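Local atomic coordinates of virulence factor (Pectobacterium carotovorum, PDB entry 2W3Y), a protein that acts as a virulence factor of a Drosophila pathogen, is S-palmitoylated and binds to lipid vesicles. Residues 47-52 against 264-269; 174-179 against 186-191. One frame throughout, in Å; residues are numbered along the deposited sequence.

How the contacts relate
Contacts 1 and 2 lie side by side in one mixed sheet, their centres about 10 Å apart and on the same side of the chain's centre. Strand 40-49 joins them: it pairs in parallel with strand 262-266 in contact 1 and, along its other edge, in parallel with strand 166-179, which then turns back into strand 185-198 to make the hairpin of contact 2. Along the chain, 174-179 and 186-191 are nested inside the long loop that contact 1 closes. A late strand is thus brought back beside an early one, and four neighbouring strands of the sheet are held together, the side chains of Y47 and T174 about 6 and 8 Å from the bound palmitic acid.

Contact 1: 47-52 against 264-269; sequences YQFNEA and DIFNGV
Y47, Q48 and F49 pair in parallel with D264, I265 and F266, and where the two strands end N50 grips V269. Q48 N donates to D264 O and F266 N to Q48 O, and the N50 N to F266 O bond of 2.7 Å closes the series. The N50 side chain then reaches over to the other segment. Its CB starts away from 264-269; chi1 (-60°) sets CG beside the backbone N, and N50 CG lies 3.6 Å from V269 O. N50 OD1 takes V269 N on a lone pair in the carbonyl plane at 2.9 Å, and N50 ND2 gives an almost straight bond (174°) to V269 O at 2.7 Å. One amide therefore uses both its functions on a single residue's backbone, while a water links OD1 to G268 N.

Y47, F49 and F266 form an aromatic cluster on one face of the sheet. F266 and Y47 make an offset edge-to-face pair, F266 CE2 3.6 Å from Y47 CD1; the F49 ring is nearly parallel to that of F266 but slid aside, and V269 CG1 packs obliquely against the F49 ring. Helix 125-134 adds I130 to this cluster. On the other face Q48 lies alongside I265, its OE1 3.5 Å from I265 CG1; R64 binds that OE1, and Q48 NE2 turns back to N50 O. E51 crosses I265 at about a right angle; one water accepts from E51 N and donates to N267 OD1, another donates to both E51 OE2 and N267 OD1. The contact thus combines aromatic packing on one face of the parallel pair with an amide clamp past the strand ends; because both N50 ND2 hydrogens are used, on V269 O and L177 O, that amide also joins 264-269 to strand 166-179.

Contact 2: 174-179 against 186-191; sequences THDLFQ and FYKPRF
Strands 174-179 and 186-191 run antiparallel, with T174-R190, D176-K188 and F178-F186 as hydrogen-bonded pairs and H175-P189 and L177-Y187 as non-hydrogen-bonded ones. On the face of T174, D176 and R190, the arginine crosses the aspartate at about a right angle. R190 NH2 gives D176 OD1 a straight bond (174°) of 3.0 Å on the syn side, whereas the approaches of NE and NH2 to OD2 are weak in angle; the carboxylate and guanidinium planes stand 60° apart. T174 OG1 lies over one face of the guanidinium and donates to D176 OD1 at 3.2 Å, so that oxygen accepts from two donors. D176 OD2 is also bonded by Y275 OH.

Nearer the turn, F186 has CG between its backbone N and carbonyl carbon (chi1 61°), and its ring lies with one face toward F178 O, which is 3.1 Å from F186 CD2. On the opposite face of the sheet, H175 ND1 and Y187 OH share a hydrogen bond of 2.8 Å, their rings meeting rim to rim, while L177 CD2 touches Y187 CB. Helix 57-81 packs against that face through R64, M67, Q59 and V60. The hairpin is flanked in the sheet by strand 40-49 beside 174-179 and by strand 214-228 beside 186-191.

Contact 1: 47-52 against 264-269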
ATOM      1  N   TYR A  47      -0.386  -7.138  -2.171  1.00 21.65           N
ATOM      2  CA  TYR A  47      -0.464  -7.794  -3.467  1.00 21.98           C
ATOM      3  C   TYR A  47       0.717  -8.719  -3.651  1.00 22.33           C
ATOM      4  O   TYR A  47       1.870  -8.299  -3.564  1.00 22.93           O
ATOM      5  CB  TYR A  47      -0.478  -6.793  -4.617  1.00 22.23           C
ATOM      6  CG  TYR A  47      -1.603  -5.781  -4.564  1.00 22.26           C
ATOM      7  CD1 TYR A  47      -2.885  -6.148  -4.137  1.00 23.18           C
ATOM      8  CD2 TYR A  47      -1.388  -4.455  -4.954  1.00 22.92           C
ATOM      9  CE1 TYR A  47      -3.928  -5.215  -4.076  1.00 22.83           C
ATOM     10  CE2 TYR A  47      -2.433  -3.514  -4.911  1.00 22.60           C
ATOM     11  CZ  TYR A  47      -3.699  -3.908  -4.475  1.00 22.23           C
ATOM     12  OH  TYR A  47      -4.742  -3.002  -4.428  1.00 20.72           O
ATOM     13  N   GLN A  48       0.426  -9.976  -3.921  1.00 21.40           N
ATOM     14  CA  GLN A  48       1.474 -10.891  -4.344  1.00 20.88           C
ATOM     15  C   GLN A  48       1.280 -11.240  -5.803  1.00 20.47           C
ATOM     16  O   GLN A  48       0.195 -11.658  -6.202  1.00 21.02           O
ATOM     17  CB  GLN A  48       1.503 -12.147  -3.477  1.00 19.93           C
ATOM     18  CG  GLN A  48       2.648 -13.074  -3.881  1.00 20.71           C
ATOM     19  CD  GLN A  48       2.724 -14.335  -3.046  1.00 22.21           C
ATOM     20  OE1 GLN A  48       2.338 -14.348  -1.873  1.00 21.32           O
ATOM     21  NE2 GLN A  48       3.223 -15.410  -3.653  1.00 20.82           N
ATOM     22  N   PHE A  49       2.329 -11.063  -6.598  1.00 20.84           N
ATOM     23  CA  PHE A  49       2.260 -11.347  -8.020  1.00 21.46           C
ATOM     24  C   PHE A  49       2.929 -12.675  -8.316  1.00 21.95           C
ATOM     25  O   PHE A  49       4.150 -12.775  -8.274  1.00 22.33           O
ATOM     26  CB  PHE A  49       2.881 -10.208  -8.851  1.00 21.01           C
ATOM     27  CG  PHE A  49       2.232  -8.882  -8.617  1.00 20.76           C
ATOM     28  CD1 PHE A  49       0.869  -8.697  -8.878  1.00 20.30           C
ATOM     29  CD2 PHE A  49       2.973  -7.818  -8.097  1.00 23.87           C
ATOM     30  CE1 PHE A  49       0.250  -7.450  -8.651  1.00 21.72           C
ATOM     31  CE2 PHE A  49       2.370  -6.579  -7.866  1.00 23.93           C
ATOM     32  CZ  PHE A  49       1.014  -6.395  -8.140  1.00 22.04           C
ATOM     33  N   ASN A  50       2.091 -13.681  -8.580  1.00 23.15           N
ATOM     34  CA  ASN A  50       2.493 -15.073  -8.856  1.00 23.78           C
ATOM     35  C   ASN A  50       2.860 -15.861  -7.611  1.00 24.45           C
ATOM     36  O   ASN A  50       3.441 -15.324  -6.681  1.00 23.51           O
ATOM     37  CB  ASN A  50       3.632 -15.143  -9.886  1.00 24.13           C
ATOM     38  CG  ASN A  50       3.257 -14.521 -11.214  1.00 23.75           C
ATOM     39  OD1 ASN A  50       2.163 -14.745 -11.725  1.00 23.76           O
ATOM     40  ND2 ASN A  50       4.176 -13.742 -11.787  1.00 23.27           N
ATOM     41  N   GLU A  51       2.504 -17.145  -7.609  1.00 25.91           N
ATOM     42  CA  GLU A  51       2.940 -18.067  -6.569  1.00 27.76           C
ATOM     43  C   GLU A  51       4.454 -18.201  -6.637  1.00 28.29           C
ATOM     44  O   GLU A  51       5.038 -18.178  -7.724  1.00 28.64           O
ATOM     45  CB  GLU A  51       2.274 -19.439  -6.735  1.00 28.14           C
ATOM     46  CG  GLU A  51       0.779 -19.484  -6.360  1.00 29.94           C
ATOM     47  CD  GLU A  51       0.536 -19.725  -4.868  1.00 33.79           C
ATOM     48  OE1 GLU A  51       1.522 -19.850  -4.095  1.00 35.61           O
ATOM     49  OE2 GLU A  51      -0.650 -19.782  -4.456  1.00 35.92           O
ATOM     50  N   ALA A  52       5.070 -18.297  -5.468  1.00 28.90           N
ATOM     51  CA  ALA A  52       6.506 -18.479  -5.332  1.00 30.23           C
ATOM     52  C   ALA A  52       6.902 -19.926  -5.653  1.00 31.03           C
ATOM     53  O   ALA A  52       6.132 -20.840  -5.378  1.00 30.71           O
ATOM     54  CB  ALA A  52       6.933 -18.124  -3.919  1.00 29.51           C
ATOM     55  N   ASP A 264      -4.249 -10.687  -1.977  1.00 26.08           N
ATOM     56  CA  ASP A 264      -4.419 -11.765  -2.934  1.00 26.20           C
ATOM     57  C   ASP A 264      -3.070 -12.200  -3.483  1.00 26.53           C
ATOM     58  O   ASP A 264      -2.075 -11.458  -3.400  1.00 26.13           O
ATOM     59  CB  ASP A 264      -5.350 -11.326  -4.080  1.00 26.61           C
ATOM     60  CG  ASP A 264      -6.117 -12.504  -4.716  1.00 28.74           C
ATOM     61  OD1 ASP A 264      -5.982 -13.670  -4.241  1.00 29.71           O
ATOM     62  OD2 ASP A 264      -6.857 -12.253  -5.700  1.00 30.92           O
ATOM     63  N   ILE A 265      -3.033 -13.436  -3.976  1.00 26.41           N
ATOM     64  CA  ILE A 265      -1.969 -13.894  -4.858  1.00 26.82           C
ATOM     65  C   ILE A 265      -2.537 -13.872  -6.262  1.00 26.81           C
ATOM     66  O   ILE A 265      -3.427 -14.667  -6.614  1.00 27.92           O
ATOM     67  CB  ILE A 265      -1.419 -15.316  -4.476  1.00 26.71           C
ATOM     68  CG1 ILE A 265      -0.838 -15.289  -3.058  1.00 27.34           C
ATOM     69  CG2 ILE A 265      -0.362 -15.778  -5.485  1.00 25.21           C
ATOM     70  CD1 ILE A 265      -0.611 -16.659  -2.423  1.00 27.98           C
ATOM     71  N   PHE A 266      -2.057 -12.928  -7.066  1.00 26.98           N
ATOM     72  CA  PHE A 266      -2.507 -12.812  -8.442  1.00 26.37           C
ATOM     73  C   PHE A 266      -1.726 -13.809  -9.292  1.00 26.71           C
ATOM     74  O   PHE A 266      -0.516 -13.968  -9.106  1.00 26.63           O
ATOM     75  CB  PHE A 266      -2.280 -11.397  -8.959  1.00 26.36           C
ATOM     76  CG  PHE A 266      -3.164 -10.369  -8.321  1.00 26.18           C
ATOM     77  CD1 PHE A 266      -4.479 -10.207  -8.738  1.00 25.62           C
ATOM     78  CD2 PHE A 266      -2.680  -9.569  -7.293  1.00 26.44           C
ATOM     79  CE1 PHE A 266      -5.299  -9.252  -8.160  1.00 26.67           C
ATOM     80  CE2 PHE A 266      -3.493  -8.598  -6.700  1.00 27.05           C
ATOM     81  CZ  PHE A 266      -4.800  -8.442  -7.132  1.00 27.88           C
ATOM     82  N   ASN A 267      -2.417 -14.461 -10.219  1.00 26.50           N
ATOM     83  CA  ASN A 267      -1.812 -15.476 -11.080  1.00 27.43           C
ATOM     84  C   ASN A 267      -1.612 -14.995 -12.509  1.00 27.15           C
ATOM     85  O   ASN A 267      -2.379 -14.152 -13.001  1.00 27.30           O
ATOM     86  CB  ASN A 267      -2.656 -16.759 -11.078  1.00 28.21           C
ATOM     87  CG  ASN A 267      -2.796 -17.363  -9.686  1.00 29.30           C
ATOM     88  OD1 ASN A 267      -1.801 -17.603  -8.996  1.00 31.66           O
ATOM     89  ND2 ASN A 267      -4.036 -17.598  -9.262  1.00 30.34           N
ATOM     90  N   GLY A 268      -0.583 -15.543 -13.160  1.00 26.93           N
ATOM     91  CA  GLY A 268      -0.246 -15.234 -14.555  1.00 27.48           C
ATOM     92  C   GLY A 268       0.204 -13.802 -14.792  1.00 27.61           C
ATOM     93  O   GLY A 268      -0.170 -13.195 -15.796  1.00 28.65           O
ATOM     94  N   VAL A 269       1.015 -13.265 -13.879  1.00 27.47           N
ATOM     95  CA  VAL A 269       1.441 -11.854 -13.923  1.00 27.26           C
ATOM     96  C   VAL A 269       2.876 -11.684 -14.450  1.00 27.92           C
ATOM     97  O   VAL A 269       3.772 -12.448 -14.097  1.00 27.35           O
ATOM     98  CB  VAL A 269       1.299 -11.186 -12.515  1.00 27.18           C
ATOM     99  CG1 VAL A 269       1.571  -9.654 -12.559  1.00 25.71           C
ATOM    100  CG2 VAL A 269      -0.086 -11.453 -11.947  1.00 25.93           C
TER
HETATM  101  O   HOH W   1       1.328 -17.380 -12.141  1.00 29.40           O
HETATM  102  O   HOH W   2       0.790 -18.158  -9.773  1.00 28.17           O
HETATM  103  O   HOH W   3      -2.513 -18.735  -6.739  1.00 54.86           O

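Contact 2: 174-179 against 186-191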
ATOM      1  N   THR A 174       3.829  -4.834  -2.254  1.00 20.13           N
ATOM      2  CA  THR A 174       3.803  -5.779  -3.378  1.00 20.92           C
ATOM      3  C   THR A 174       4.899  -6.815  -3.162  1.00 21.30           C
ATOM      4  O   THR A 174       5.957  -6.533  -2.577  1.00 21.98           O
ATOM      5  CB  THR A 174       3.982  -5.134  -4.782  1.00 20.60           C
ATOM      6  OG1 THR A 174       5.356  -4.789  -4.989  1.00 24.75           O
ATOM      7  CG2 THR A 174       3.100  -3.892  -4.964  1.00 19.78           C
ATOM      8  N   HIS A 175       4.620  -8.025  -3.616  1.00 20.90           N
ATOM      9  CA  HIS A 175       5.509  -9.158  -3.417  1.00 20.93           C
ATOM     10  C   HIS A 175       5.670  -9.788  -4.794  1.00 21.46           C
ATOM     11  O   HIS A 175       4.793 -10.518  -5.272  1.00 21.72           O
ATOM     12  CB  HIS A 175       4.947 -10.072  -2.284  1.00 19.82           C
ATOM     13  CG  HIS A 175       4.798  -9.338  -0.988  1.00 19.37           C
ATOM     14  ND1 HIS A 175       5.809  -9.267  -0.050  1.00 17.56           N
ATOM     15  CD2 HIS A 175       3.821  -8.507  -0.548  1.00 18.28           C
ATOM     16  CE1 HIS A 175       5.434  -8.482   0.940  1.00 20.11           C
ATOM     17  NE2 HIS A 175       4.235  -7.997   0.657  1.00 20.30           N
ATOM     18  N   ASP A 176       6.759  -9.389  -5.466  1.00 22.01           N
ATOM     19  CA  ASP A 176       7.005  -9.717  -6.868  1.00 22.56           C
ATOM     20  C   ASP A 176       7.777 -11.010  -7.011  1.00 22.66           C
ATOM     21  O   ASP A 176       8.888 -11.118  -6.513  1.00 22.39           O
ATOM     22  CB  ASP A 176       7.844  -8.644  -7.586  1.00 22.42           C
ATOM     23  CG  ASP A 176       7.313  -7.234  -7.412  1.00 23.82           C
ATOM     24  OD1 ASP A 176       6.123  -7.048  -7.082  1.00 25.08           O
ATOM     25  OD2 ASP A 176       8.125  -6.309  -7.603  1.00 26.08           O
ATOM     26  N   LEU A 177       7.188 -11.963  -7.730  1.00 22.86           N
ATOM     27  CA  LEU A 177       7.863 -13.222  -8.091  1.00 23.66           C
ATOM     28  C   LEU A 177       7.926 -13.315  -9.595  1.00 23.59           C
ATOM     29  O   LEU A 177       7.022 -13.844 -10.227  1.00 24.35           O
ATOM     30  CB  LEU A 177       7.130 -14.427  -7.476  1.00 23.23           C
ATOM     31  CG  LEU A 177       7.398 -14.236  -5.990  1.00 25.23           C
ATOM     32  CD1 LEU A 177       6.146 -14.026  -5.139  1.00 23.05           C
ATOM     33  CD2 LEU A 177       8.429 -15.222  -5.431  1.00 23.62           C
ATOM     34  N   PHE A 178       8.986 -12.749 -10.158  1.00 24.35           N
ATOM     35  CA  PHE A 178       9.149 -12.604 -11.588  1.00 25.30           C
ATOM     36  C   PHE A 178      10.500 -13.179 -11.993  1.00 26.64           C
ATOM     37  O   PHE A 178      11.423 -13.269 -11.170  1.00 26.41           O
ATOM     38  CB  PHE A 178       9.149 -11.113 -11.986  1.00 24.91           C
ATOM     39  CG  PHE A 178       7.828 -10.406 -11.788  1.00 24.15           C
ATOM     40  CD1 PHE A 178       6.632 -10.960 -12.268  1.00 23.95           C
ATOM     41  CD2 PHE A 178       7.787  -9.167 -11.158  1.00 25.37           C
ATOM     42  CE1 PHE A 178       5.409 -10.298 -12.099  1.00 23.02           C
ATOM     43  CE2 PHE A 178       6.571  -8.493 -10.988  1.00 23.09           C
ATOM     44  CZ  PHE A 178       5.381  -9.069 -11.456  1.00 24.37           C
ATOM     45  N   GLN A 179      10.627 -13.505 -13.273  1.00 28.69           N
ATOM     46  CA  GLN A 179      11.885 -13.987 -13.849  1.00 30.89           C
ATOM     47  C   GLN A 179      12.859 -12.862 -14.185  1.00 31.96           C
ATOM     48  O   GLN A 179      12.475 -11.870 -14.833  1.00 32.64           O
ATOM     49  CB  GLN A 179      11.601 -14.758 -15.132  1.00 31.23           C
ATOM     50  CG  GLN A 179      11.071 -16.147 -14.950  1.00 33.57           C
ATOM     51  CD  GLN A 179      10.662 -16.760 -16.275  1.00 36.83           C
ATOM     52  OE1 GLN A 179      11.508 -17.170 -17.068  1.00 40.03           O
ATOM     53  NE2 GLN A 179       9.358 -16.804 -16.531  1.00 37.69           N
ATOM     54  N   PHE A 186      13.052 -14.274  -9.007  1.00 26.34           N
ATOM     55  CA  PHE A 186      13.467 -13.538  -7.833  1.00 26.55           C
ATOM     56  C   PHE A 186      12.252 -13.088  -7.011  1.00 26.39           C
ATOM     57  O   PHE A 186      11.120 -12.988  -7.529  1.00 25.60           O
ATOM     58  CB  PHE A 186      14.349 -12.335  -8.216  1.00 27.28           C
ATOM     59  CG  PHE A 186      13.653 -11.329  -9.096  1.00 28.41           C
ATOM     60  CD1 PHE A 186      12.821 -10.355  -8.543  1.00 28.83           C
ATOM     61  CD2 PHE A 186      13.810 -11.369 -10.480  1.00 29.61           C
ATOM     62  CE1 PHE A 186      12.176  -9.433  -9.349  1.00 28.19           C
ATOM     63  CE2 PHE A 186      13.162 -10.444 -11.303  1.00 28.76           C
ATOM     64  CZ  PHE A 186      12.337  -9.477 -10.726  1.00 28.91           C
ATOM     65  N   TYR A 187      12.496 -12.833  -5.731  1.00 26.14           N
ATOM     66  CA  TYR A 187      11.506 -12.212  -4.862  1.00 26.28           C
ATOM     67  C   TYR A 187      11.909 -10.764  -4.533  1.00 26.46           C
ATOM     68  O   TYR A 187      12.978 -10.518  -3.955  1.00 26.70           O
ATOM     69  CB  TYR A 187      11.263 -13.080  -3.612  1.00 26.17           C
ATOM     70  CG  TYR A 187      10.417 -12.443  -2.534  1.00 27.00           C
ATOM     71  CD1 TYR A 187       9.176 -11.855  -2.828  1.00 25.63           C
ATOM     72  CD2 TYR A 187      10.859 -12.433  -1.209  1.00 25.50           C
ATOM     73  CE1 TYR A 187       8.408 -11.271  -1.820  1.00 27.87           C
ATOM     74  CE2 TYR A 187      10.103 -11.862  -0.205  1.00 25.44           C
ATOM     75  CZ  TYR A 187       8.880 -11.281  -0.510  1.00 27.09           C
ATOM     76  OH  TYR A 187       8.128 -10.713   0.497  1.00 27.53           O
ATOM     77  N   LYS A 188      11.062  -9.809  -4.946  1.00 25.64           N
ATOM     78  CA  LYS A 188      11.238  -8.403  -4.578  1.00 25.27           C
ATOM     79  C   LYS A 188      10.058  -7.915  -3.730  1.00 24.89           C
ATOM     80  O   LYS A 188       8.944  -7.785  -4.243  1.00 24.02           O
ATOM     81  CB  LYS A 188      11.407  -7.524  -5.831  1.00 25.14           C
ATOM     82  CG  LYS A 188      11.771  -6.057  -5.543  1.00 25.34           C
ATOM     83  CD  LYS A 188      11.623  -5.154  -6.785  1.00 26.39           C
ATOM     84  CE  LYS A 188      12.636  -5.493  -7.882  1.00 27.71           C
ATOM     85  NZ  LYS A 188      14.062  -5.398  -7.423  1.00 29.54           N
ATOM     86  N   PRO A 189      10.278  -7.702  -2.414  1.00 25.25           N
ATOM     87  CA  PRO A 189       9.229  -7.070  -1.619  1.00 24.83           C
ATOM     88  C   PRO A 189       9.334  -5.539  -1.587  1.00 24.56           C
ATOM     89  O   PRO A 189      10.393  -5.000  -1.241  1.00 24.66           O
ATOM     90  CB  PRO A 189       9.446  -7.654  -0.225  1.00 24.90           C
ATOM     91  CG  PRO A 189      10.926  -7.974  -0.159  1.00 25.79           C
ATOM     92  CD  PRO A 189      11.439  -8.100  -1.586  1.00 25.32           C
ATOM     93  N   ARG A 190       8.243  -4.854  -1.936  1.00 24.57           N
ATOM     94  CA  ARG A 190       8.212  -3.363  -1.924  1.00 24.97           C
ATOM     95  C   ARG A 190       7.163  -2.788  -0.958  1.00 24.48           C
ATOM     96  O   ARG A 190       6.045  -3.326  -0.860  1.00 23.95           O
ATOM     97  CB  ARG A 190       7.926  -2.820  -3.329  1.00 24.58           C
ATOM     98  CG  ARG A 190       8.987  -3.089  -4.381  1.00 26.06           C
ATOM     99  CD  ARG A 190       8.523  -2.593  -5.777  1.00 26.63           C
ATOM    100  NE  ARG A 190       7.647  -3.552  -6.483  1.00 31.46           N
ATOM    101  CZ  ARG A 190       6.756  -3.225  -7.430  1.00 32.59           C
ATOM    102  NH1 ARG A 190       6.610  -1.954  -7.801  1.00 35.02           N
ATOM    103  NH2 ARG A 190       6.001  -4.166  -8.011  1.00 29.58           N
ATOM    104  N   PHE A 191       7.543  -1.696  -0.274  1.00 23.34           N
ATOM    105  CA  PHE A 191       6.702  -0.891   0.602  1.00 23.31           C
ATOM    106  C   PHE A 191       6.366   0.400  -0.169  1.00 23.02           C
ATOM    107  O   PHE A 191       7.272   1.116  -0.613  1.00 22.56           O
ATOM    108  CB  PHE A 191       7.481  -0.585   1.894  1.00 23.65           C
ATOM    109  CG  PHE A 191       6.818   0.403   2.832  1.00 24.68           C
ATOM    110  CD1 PHE A 191       5.949  -0.022   3.830  1.00 26.94           C
ATOM    111  CD2 PHE A 191       7.122   1.770   2.758  1.00 27.00           C
ATOM    112  CE1 PHE A 191       5.369   0.911   4.721  1.00 27.96           C
ATOM    113  CE2 PHE A 191       6.547   2.691   3.628  1.00 26.17           C
ATOM    114  CZ  PHE A 191       5.672   2.270   4.607  1.00 25.89           C
TER